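Local structure of glycoside hydrolase family protein (Novosphingobium sp. PP1Y, 6Q2F) at residues V497-E509 with D577-M591. The protein probably hydrolyses glycosidic bonds to terminal alpha-L-rhamnose, acting as an alpha-L-rhamnosidase of a glycoside hydrolase family. Sequence-based numbering, arbitrary orientation.
Sequences VRALLTDSIEVGE and DLKVYGEALEDHRPM. With NA (sodium ion), chain B.
D503 and S504 meet E583 and E586 at one sodium ion, at the C-terminal ends of two neighbouring parallel strands. E583 OE1 and E586 OE2 each bind sodium at 2.4 Å. S504 OG is at 2.6 Å and D503 OD1, more loosely, at 3.0 Å. E644 completes the site. S504 OG sits between its backbone N and carbonyl carbon (chi1 54°), which turns it to the metal. D503 and E583 lie alongside each other, their carboxylate planes 70° apart. D503 OD1 accepts a 2.8 Å hydrogen bond from S504 N, which comes from above the carboxylate plane. With alanine in place of D503, the sodium would probably lose a loosely held ligand, and S504 N its bond to OD1, the weak one to E583 OE1 remaining.

The strands, 497-502 and 579-582, belong to an eight-stranded parallel barrel of the TIM type. Helix 543-575 lies on the crossover between them. Backbone bonds run in a ladder from K579 N to R498 O through E583 N to T502 O. A499, L501 and Y581 point to the barrel interior, while T502 and V580 pack on helix 543-575. A499 CB meets the Y581 ring edge, 3.9 Å from CE1. Y581 OH bonds to E127.

At the strand starts, one water accepts from K579 NZ and, weakly, from R498 NH2. R498 NE bonds to G493 O. I505 N bonds to A584 O. The side chains of selenomethionine M591 and I505 cross at about a right angle, SE 3.6 Å from CG2.

D503 OD1 and E583 OE1 are only 3.1 Å apart without a hydrogen bond. The sodium probably offsets their repulsion and helps hold them together at the C-terminal end of the barrel, where TIM-barrel glycosidases carry their active site.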
ATOM      1  N   VAL A 497      21.497   7.723 -12.316  1.00 24.62           N
ATOM      2  CA  VAL A 497      20.455   7.590 -11.297  1.00 31.07           C
ATOM      3  C   VAL A 497      19.539   8.811 -11.402  1.00 32.12           C
ATOM      4  O   VAL A 497      19.973   9.946 -11.190  1.00 23.92           O
ATOM      5  CB  VAL A 497      21.058   7.458  -9.894  1.00 30.08           C
ATOM      6  CG1 VAL A 497      19.964   7.257  -8.851  1.00 25.19           C
ATOM      7  CG2 VAL A 497      22.042   6.299  -9.839  1.00 27.49           C
ATOM      8  N   ARG A 498      18.281   8.585 -11.783  1.00 26.35           N
ATOM      9  CA  ARG A 498      17.341   9.680 -11.974  1.00 24.87           C
ATOM     10  C   ARG A 498      16.375   9.819 -10.821  1.00 26.78           C
ATOM     11  O   ARG A 498      15.676  10.834 -10.743  1.00 28.87           O
ATOM     12  CB  ARG A 498      16.507   9.485 -13.254  1.00 24.04           C
ATOM     13  CG  ARG A 498      17.348   9.210 -14.511  1.00 26.04           C
ATOM     14  CD  ARG A 498      18.314  10.368 -14.750  1.00 26.35           C
ATOM     15  NE  ARG A 498      17.623  11.646 -14.696  1.00 32.04           N
ATOM     16  CZ  ARG A 498      16.893  12.148 -15.689  1.00 36.82           C
ATOM     17  NH1 ARG A 498      16.740  11.465 -16.822  1.00 29.59           N
ATOM     18  NH2 ARG A 498      16.291  13.325 -15.538  1.00 30.08           N
ATOM     19  N   ALA A 499      16.277   8.813  -9.955  1.00 25.95           N
ATOM     20  CA  ALA A 499      15.155   8.823  -9.043  1.00 24.07           C
ATOM     21  C   ALA A 499      15.478   8.074  -7.777  1.00 22.07           C
ATOM     22  O   ALA A 499      16.343   7.188  -7.747  1.00 24.82           O
ATOM     23  CB  ALA A 499      13.896   8.201  -9.700  1.00 27.33           C
ATOM     24  N   LEU A 500      14.715   8.412  -6.753  1.00 25.21           N
ATOM     25  CA  LEU A 500      14.764   7.821  -5.431  1.00 21.63           C
ATOM     26  C   LEU A 500      13.436   7.127  -5.194  1.00 27.53           C
ATOM     27  O   LEU A 500      12.391   7.619  -5.623  1.00 28.84           O
ATOM     28  CB  LEU A 500      14.964   8.917  -4.382  1.00 24.08           C
ATOM     29  CG  LEU A 500      15.989   8.870  -3.268  1.00 45.54           C
ATOM     30  CD1 LEU A 500      17.322   8.338  -3.772  1.00 45.09           C
ATOM     31  CD2 LEU A 500      16.125  10.316  -2.761  1.00 35.56           C
ATOM     32  N   LEU A 501      13.461   5.993  -4.521  1.00 27.76           N
ATOM     33  CA  LEU A 501      12.237   5.289  -4.179  1.00 29.50           C
ATOM     34  C   LEU A 501      12.153   5.204  -2.665  1.00 27.65           C
ATOM     35  O   LEU A 501      13.086   4.703  -2.027  1.00 26.41           O
ATOM     36  CB  LEU A 501      12.210   3.886  -4.794  1.00 23.78           C
ATOM     37  CG  LEU A 501      11.225   2.933  -4.109  1.00 30.56           C
ATOM     38  CD1 LEU A 501       9.803   3.393  -4.374  1.00 29.15           C
ATOM     39  CD2 LEU A 501      11.388   1.530  -4.671  1.00 31.93           C
ATOM     40  N   THR A 502      11.055   5.711  -2.087  1.00 20.94           N
ATOM     41  CA  THR A 502      10.756   5.462  -0.682  1.00 25.36           C
ATOM     42  C   THR A 502       9.752   4.315  -0.664  1.00 27.73           C
ATOM     43  O   THR A 502       8.579   4.496  -1.006  1.00 28.61           O
ATOM     44  CB  THR A 502      10.227   6.707   0.048  1.00 25.98           C
ATOM     45  OG1 THR A 502       9.032   7.187  -0.575  1.00 28.37           O
ATOM     46  CG2 THR A 502      11.259   7.829   0.059  1.00 27.21           C
ATOM     47  N   ASP A 503      10.248   3.125  -0.340  1.00 28.45           N
ATOM     48  CA  ASP A 503       9.440   1.921  -0.236  1.00 23.95           C
ATOM     49  C   ASP A 503       8.393   2.107   0.864  1.00 28.58           C
ATOM     50  O   ASP A 503       8.460   3.043   1.669  1.00 26.86           O
ATOM     51  CB  ASP A 503      10.350   0.738   0.080  1.00 22.51           C
ATOM     52  CG  ASP A 503       9.791  -0.588  -0.393  1.00 29.51           C
ATOM     53  OD1 ASP A 503       8.606  -0.630  -0.808  1.00 25.87           O
ATOM     54  OD2 ASP A 503      10.541  -1.582  -0.333  1.00 34.63           O
ATOM     55  N   SER A 504       7.412   1.203   0.893  1.00 25.06           N
ATOM     56  CA  SER A 504       6.364   1.292   1.910  1.00 26.62           C
ATOM     57  C   SER A 504       6.984   1.151   3.299  1.00 27.03           C
ATOM     58  O   SER A 504       7.959   0.421   3.492  1.00 29.41           O
ATOM     59  CB  SER A 504       5.304   0.214   1.670  1.00 26.38           C
ATOM     60  OG  SER A 504       5.921  -1.047   1.597  1.00 31.74           O
ATOM     61  N   ILE A 505       6.432   1.880   4.277  1.00 28.01           N
ATOM     62  CA  ILE A 505       7.141   2.119   5.532  1.00 26.00           C
ATOM     63  C   ILE A 505       6.625   1.200   6.627  1.00 26.55           C
ATOM     64  O   ILE A 505       5.415   1.029   6.801  1.00 28.12           O
ATOM     65  CB  ILE A 505       7.053   3.594   5.965  1.00 28.71           C
ATOM     66  CG1 ILE A 505       7.994   3.820   7.150  1.00 25.32           C
ATOM     67  CG2 ILE A 505       5.638   3.995   6.337  1.00 26.93           C
ATOM     68  CD1 ILE A 505       8.307   5.341   7.372  1.00 20.73           C
ATOM     69  N   GLU A 506       7.560   0.584   7.348  1.00 28.18           N
ATOM     70  CA  GLU A 506       7.255  -0.202   8.540  1.00 33.05           C
ATOM     71  C   GLU A 506       8.502  -0.150   9.422  1.00 31.68           C
ATOM     72  O   GLU A 506       9.445  -0.916   9.208  1.00 35.64           O
ATOM     73  CB  GLU A 506       6.875  -1.633   8.181  1.00 33.50           C
ATOM     74  CG  GLU A 506       6.369  -2.443   9.354  1.00 47.21           C
ATOM     75  CD  GLU A 506       6.162  -3.904   8.989  1.00 66.43           C
ATOM     76  OE1 GLU A 506       6.050  -4.221   7.784  1.00 63.19           O
ATOM     77  OE2 GLU A 506       6.123  -4.741   9.918  1.00 81.32           O
ATOM     78  N   VAL A 507       8.506   0.774  10.392  1.00 26.97           N
ATOM     79  CA  VAL A 507       9.685   1.038  11.212  1.00 24.41           C
ATOM     80  C   VAL A 507       9.342   1.007  12.698  1.00 30.52           C
ATOM     81  O   VAL A 507      10.124   1.481  13.530  1.00 34.34           O
ATOM     82  CB  VAL A 507      10.330   2.382  10.827  1.00 24.46           C
ATOM     83  CG1 VAL A 507      10.859   2.323   9.395  1.00 19.44           C
ATOM     84  CG2 VAL A 507       9.330   3.558  11.009  1.00 20.00           C
ATOM     85  N   GLY A 508       8.191   0.443  13.049  1.00 30.10           N
ATOM     86  CA  GLY A 508       7.781   0.406  14.445  1.00 26.83           C
ATOM     87  C   GLY A 508       7.028   1.660  14.850  1.00 34.16           C
ATOM     88  O   GLY A 508       6.701   2.515  14.024  1.00 30.31           O
ATOM     89  N   GLU A 509       6.763   1.780  16.154  1.00 29.21           N
ATOM     90  CA  GLU A 509       5.839   2.798  16.661  1.00 29.14           C
ATOM     91  C   GLU A 509       6.621   3.820  17.473  1.00 33.68           C
ATOM     92  O   GLU A 509       6.879   3.609  18.659  1.00 32.72           O
ATOM     93  CB  GLU A 509       4.733   2.160  17.500  1.00 24.40           C
ATOM     94  CG  GLU A 509       3.980   1.004  16.803  1.00 28.41           C
ATOM     95  CD  GLU A 509       3.573   1.357  15.374  1.00 37.72           C
ATOM     96  OE1 GLU A 509       3.185   2.514  15.136  1.00 37.27           O
ATOM     97  OE2 GLU A 509       3.673   0.470  14.495  1.00 34.98           O
ATOM     98  N   ASP A 577      18.432  17.065  -8.288  1.00 30.84           N
ATOM     99  CA  ASP A 577      17.893  16.762  -9.624  1.00 30.45           C
ATOM    100  C   ASP A 577      17.336  15.347  -9.724  1.00 30.91           C
ATOM    101  O   ASP A 577      17.328  14.757 -10.802  1.00 30.53           O
ATOM    102  CB  ASP A 577      18.943  16.975 -10.722  1.00 29.96           C
ATOM    103  CG  ASP A 577      19.451  18.389 -10.776  1.00 37.31           C
ATOM    104  OD1 ASP A 577      18.629  19.315 -10.694  1.00 37.59           O
ATOM    105  OD2 ASP A 577      20.678  18.564 -10.902  1.00 50.96           O
ATOM    106  N   LEU A 578      16.879  14.800  -8.608  1.00 27.87           N
ATOM    107  CA  LEU A 578      16.259  13.487  -8.573  1.00 25.78           C
ATOM    108  C   LEU A 578      14.744  13.625  -8.433  1.00 30.21           C
ATOM    109  O   LEU A 578      14.243  14.576  -7.825  1.00 32.53           O
ATOM    110  CB  LEU A 578      16.807  12.666  -7.403  1.00 27.48           C
ATOM    111  CG  LEU A 578      18.314  12.344  -7.426  1.00 25.17           C
ATOM    112  CD1 LEU A 578      18.793  11.797  -6.077  1.00 23.60           C
ATOM    113  CD2 LEU A 578      18.600  11.309  -8.517  1.00 19.75           C
ATOM    114  N   LYS A 579      14.018  12.656  -8.994  1.00 26.50           N
ATOM    115  CA  LYS A 579      12.593  12.499  -8.725  1.00 24.73           C
ATOM    116  C   LYS A 579      12.386  11.472  -7.620  1.00 26.83           C
ATOM    117  O   LYS A 579      13.266  10.669  -7.313  1.00 27.79           O
ATOM    118  CB  LYS A 579      11.842  12.067  -9.984  1.00 27.52           C
ATOM    119  CG  LYS A 579      12.024  12.967 -11.173  1.00 46.40           C
ATOM    120  CD  LYS A 579      11.319  12.400 -12.406  1.00 62.50           C
ATOM    121  CE  LYS A 579      11.814  13.062 -13.696  1.00 71.56           C
ATOM    122  NZ  LYS A 579      13.154  12.536 -14.140  1.00 76.76           N
ATOM    123  N   VAL A 580      11.202  11.510  -7.015  1.00 21.12           N
ATOM    124  CA  VAL A 580      10.844  10.587  -5.934  1.00 17.24           C
ATOM    125  C   VAL A 580       9.635   9.768  -6.360  1.00 24.39           C
ATOM    126  O   VAL A 580       8.570  10.333  -6.653  1.00 23.86           O
ATOM    127  CB  VAL A 580      10.553  11.326  -4.626  1.00 25.79           C
ATOM    128  CG1 VAL A 580      10.242  10.331  -3.500  1.00 22.47           C
ATOM    129  CG2 VAL A 580      11.726  12.167  -4.280  1.00 25.16           C
ATOM    130  N   TYR A 581       9.814   8.447  -6.422  1.00 23.01           N
ATOM    131  CA  TYR A 581       8.718   7.486  -6.366  1.00 24.02           C
ATOM    132  C   TYR A 581       8.368   7.249  -4.901  1.00 24.96           C
ATOM    133  O   TYR A 581       9.240   6.883  -4.106  1.00 27.48           O
ATOM    134  CB  TYR A 581       9.116   6.162  -7.006  1.00 23.42           C
ATOM    135  CG  TYR A 581       9.228   6.174  -8.500  1.00 23.26           C
ATOM    136  CD1 TYR A 581      10.367   6.636  -9.125  1.00 24.08           C
ATOM    137  CD2 TYR A 581       8.194   5.670  -9.288  1.00 24.08           C
ATOM    138  CE1 TYR A 581      10.459   6.639 -10.497  1.00 21.90           C
ATOM    139  CE2 TYR A 581       8.283   5.638 -10.641  1.00 22.39           C
ATOM    140  CZ  TYR A 581       9.407   6.120 -11.253  1.00 26.21           C
ATOM    141  OH  TYR A 581       9.468   6.102 -12.616  1.00 22.40           O
ATOM    142  N   GLY A 582       7.102   7.430  -4.540  1.00 23.18           N
ATOM    143  CA  GLY A 582       6.781   7.422  -3.121  1.00 14.94           C
ATOM    144  C   GLY A 582       5.611   6.523  -2.770  1.00 25.52           C
ATOM    145  O   GLY A 582       4.458   6.826  -3.089  1.00 22.32           O
ATOM    146  N   GLU A 583       5.910   5.417  -2.097  1.00 23.51           N
ATOM    147  CA  GLU A 583       4.872   4.581  -1.528  1.00 24.91           C
ATOM    148  C   GLU A 583       4.537   5.116  -0.148  1.00 28.17           C
ATOM    149  O   GLU A 583       5.185   6.028   0.361  1.00 26.66           O
ATOM    150  CB  GLU A 583       5.318   3.116  -1.453  1.00 18.71           C
ATOM    151  CG  GLU A 583       5.543   2.462  -2.775  1.00 28.16           C
ATOM    152  CD  GLU A 583       5.732   0.937  -2.661  1.00 33.16           C
ATOM    153  OE1 GLU A 583       5.798   0.407  -1.529  1.00 29.88           O
ATOM    154  OE2 GLU A 583       5.811   0.284  -3.716  1.00 30.45           O
ATOM    155  N   ALA A 584       3.528   4.529   0.476  1.00 25.69           N
ATOM    156  CA  ALA A 584       3.133   4.957   1.806  1.00 28.53           C
ATOM    157  C   ALA A 584       2.952   3.775   2.745  1.00 29.29           C
ATOM    158  O   ALA A 584       3.903   3.037   3.004  1.00 28.86           O
ATOM    159  CB  ALA A 584       1.859   5.812   1.727  1.00 29.26           C
ATOM    160  N   LEU A 585       1.767   3.625   3.324  1.00 25.50           N
ATOM    161  CA  LEU A 585       1.432   2.523   4.231  1.00 28.15           C
ATOM    162  C   LEU A 585       1.264   1.166   3.582  1.00 29.66           C
ATOM    163  O   LEU A 585       1.784   0.208   4.054  1.00 26.15           O
ATOM    164  CB  LEU A 585       0.242   2.858   5.128  1.00 27.37           C
ATOM    165  CG  LEU A 585       0.285   4.188   5.855  1.00 31.32           C
ATOM    166  CD1 LEU A 585      -0.997   4.478   6.581  1.00 25.11           C
ATOM    167  CD2 LEU A 585       1.448   4.263   6.784  1.00 26.62           C
ATOM    168  N   GLU A 586       0.534   1.149   2.479  1.00 24.45           N
ATOM    169  CA  GLU A 586       0.296  -0.042   1.655  1.00 27.75           C
ATOM    170  C   GLU A 586      -0.624  -1.057   2.318  1.00 30.03           C
ATOM    171  O   GLU A 586      -1.644  -1.440   1.730  1.00 28.80           O
ATOM    172  CB  GLU A 586       1.611  -0.740   1.254  1.00 26.34           C
ATOM    173  CG  GLU A 586       1.369  -1.958   0.332  1.00 28.85           C
ATOM    174  CD  GLU A 586       2.645  -2.662  -0.097  1.00 35.51           C
ATOM    175  OE1 GLU A 586       2.712  -3.884   0.114  1.00 37.26           O
ATOM    176  OE2 GLU A 586       3.558  -2.011  -0.642  1.00 35.65           O
ATOM    177  N   ASP A 587      -0.279  -1.496   3.527  1.00 26.64           N
ATOM    178  CA  ASP A 587      -0.894  -2.664   4.162  1.00 24.03           C
ATOM    179  C   ASP A 587      -1.486  -2.259   5.513  1.00 31.20           C
ATOM    180  O   ASP A 587      -0.756  -2.121   6.502  1.00 32.81           O
ATOM    181  CB  ASP A 587       0.143  -3.784   4.311  1.00 28.19           C
ATOM    182  CG  ASP A 587      -0.452  -5.097   4.798  1.00 33.00           C
ATOM    183  OD1 ASP A 587      -1.687  -5.201   4.916  1.00 31.08           O
ATOM    184  OD2 ASP A 587       0.334  -6.041   5.045  1.00 38.21           O
ATOM    185  N   HIS A 588      -2.813  -2.096   5.546  1.00 28.44           N
ATOM    186  CA  HIS A 588      -3.569  -1.718   6.756  1.00 28.05           C
ATOM    187  C   HIS A 588      -2.912  -0.487   7.386  1.00 28.14           C
ATOM    188  O   HIS A 588      -2.706   0.522   6.699  1.00 28.72           O
ATOM    189  CB  HIS A 588      -3.686  -2.919   7.667  1.00 31.96           C
ATOM    190  CG  HIS A 588      -4.469  -4.040   7.073  1.00 35.76           C
ATOM    191  ND1 HIS A 588      -3.924  -4.932   6.178  1.00 35.27           N
ATOM    192  CD2 HIS A 588      -5.761  -4.407   7.234  1.00 33.90           C
ATOM    193  CE1 HIS A 588      -4.844  -5.811   5.821  1.00 39.99           C
ATOM    194  NE2 HIS A 588      -5.968  -5.514   6.445  1.00 35.15           N
ATOM    195  N   ARG A 589      -2.558  -0.521   8.671  1.00 27.93           N
ATOM    196  CA  ARG A 589      -2.140   0.671   9.399  1.00 28.77           C
ATOM    197  C   ARG A 589      -0.891   0.337  10.199  1.00 33.37           C
ATOM    198  O   ARG A 589      -0.957   0.087  11.411  1.00 37.63           O
ATOM    199  CB  ARG A 589      -3.274   1.187  10.290  1.00 33.35           C
ATOM    200  CG  ARG A 589      -2.978   2.566  10.919  1.00 29.59           C
ATOM    201  CD  ARG A 589      -4.175   3.115  11.677  1.00 30.22           C
ATOM    202  NE  ARG A 589      -4.070   4.568  11.817  1.00 33.70           N
ATOM    203  CZ  ARG A 589      -4.995   5.349  12.364  1.00 28.73           C
ATOM    204  NH1 ARG A 589      -6.123   4.827  12.847  1.00 21.90           N
ATOM    205  NH2 ARG A 589      -4.788   6.659  12.425  1.00 27.15           N
ATOM    206  N   PRO A 590       0.270   0.301   9.543  1.00 30.92           N
ATOM    207  CA  PRO A 590       1.499  -0.090  10.249  1.00 28.70           C
ATOM    208  C   PRO A 590       2.015   0.985  11.193  1.00 32.64           C
ATOM    209  O   PRO A 590       2.745   0.661  12.135  1.00 30.12           O
ATOM    210  CB  PRO A 590       2.488  -0.347   9.106  1.00 27.36           C
ATOM    211  CG  PRO A 590       2.013   0.544   8.027  1.00 26.47           C
ATOM    212  CD  PRO A 590       0.513   0.569   8.123  1.00 26.74           C
HETATM  213  N   MSE A 591       1.663   2.249  10.963  1.00 31.02           N
HETATM  214  CA  MSE A 591       2.054   3.346  11.855  1.00 29.54           C
HETATM  215  C   MSE A 591       1.105   4.520  11.638  1.00 34.47           C
HETATM  216  O   MSE A 591       0.252   4.466  10.748  1.00 28.25           O
HETATM  217  CB  MSE A 591       3.480   3.791  11.589  1.00 24.10           C
HETATM  218  CG  MSE A 591       3.632   4.449  10.230  1.00 30.59           C
HETATM  219 SE   MSE A 591       5.413   5.069   9.766  1.00 39.31          SE
HETATM  220  CE  MSE A 591       5.732   6.404  11.154  1.00 33.83           C
TER
HETATM  221 NA    NA B1201       5.931  -1.940  -0.877  1.00 37.66          NA
HETATM  222  O   HOH W   1      15.613  13.044 -12.486  1.00 28.38           O
HETATM  223  O   HOH W   2      16.611  15.674 -13.673  1.00 62.68           O
HETATM  224  O   HOH W   3       7.157   5.385   1.913  1.00 34.77           O
HETATM  225  O   HOH W   4       4.156  -0.762   5.442  1.00 31.78           O
HETATM  226  O   HOH W   5       5.738  -0.477  11.992  1.00 46.61           O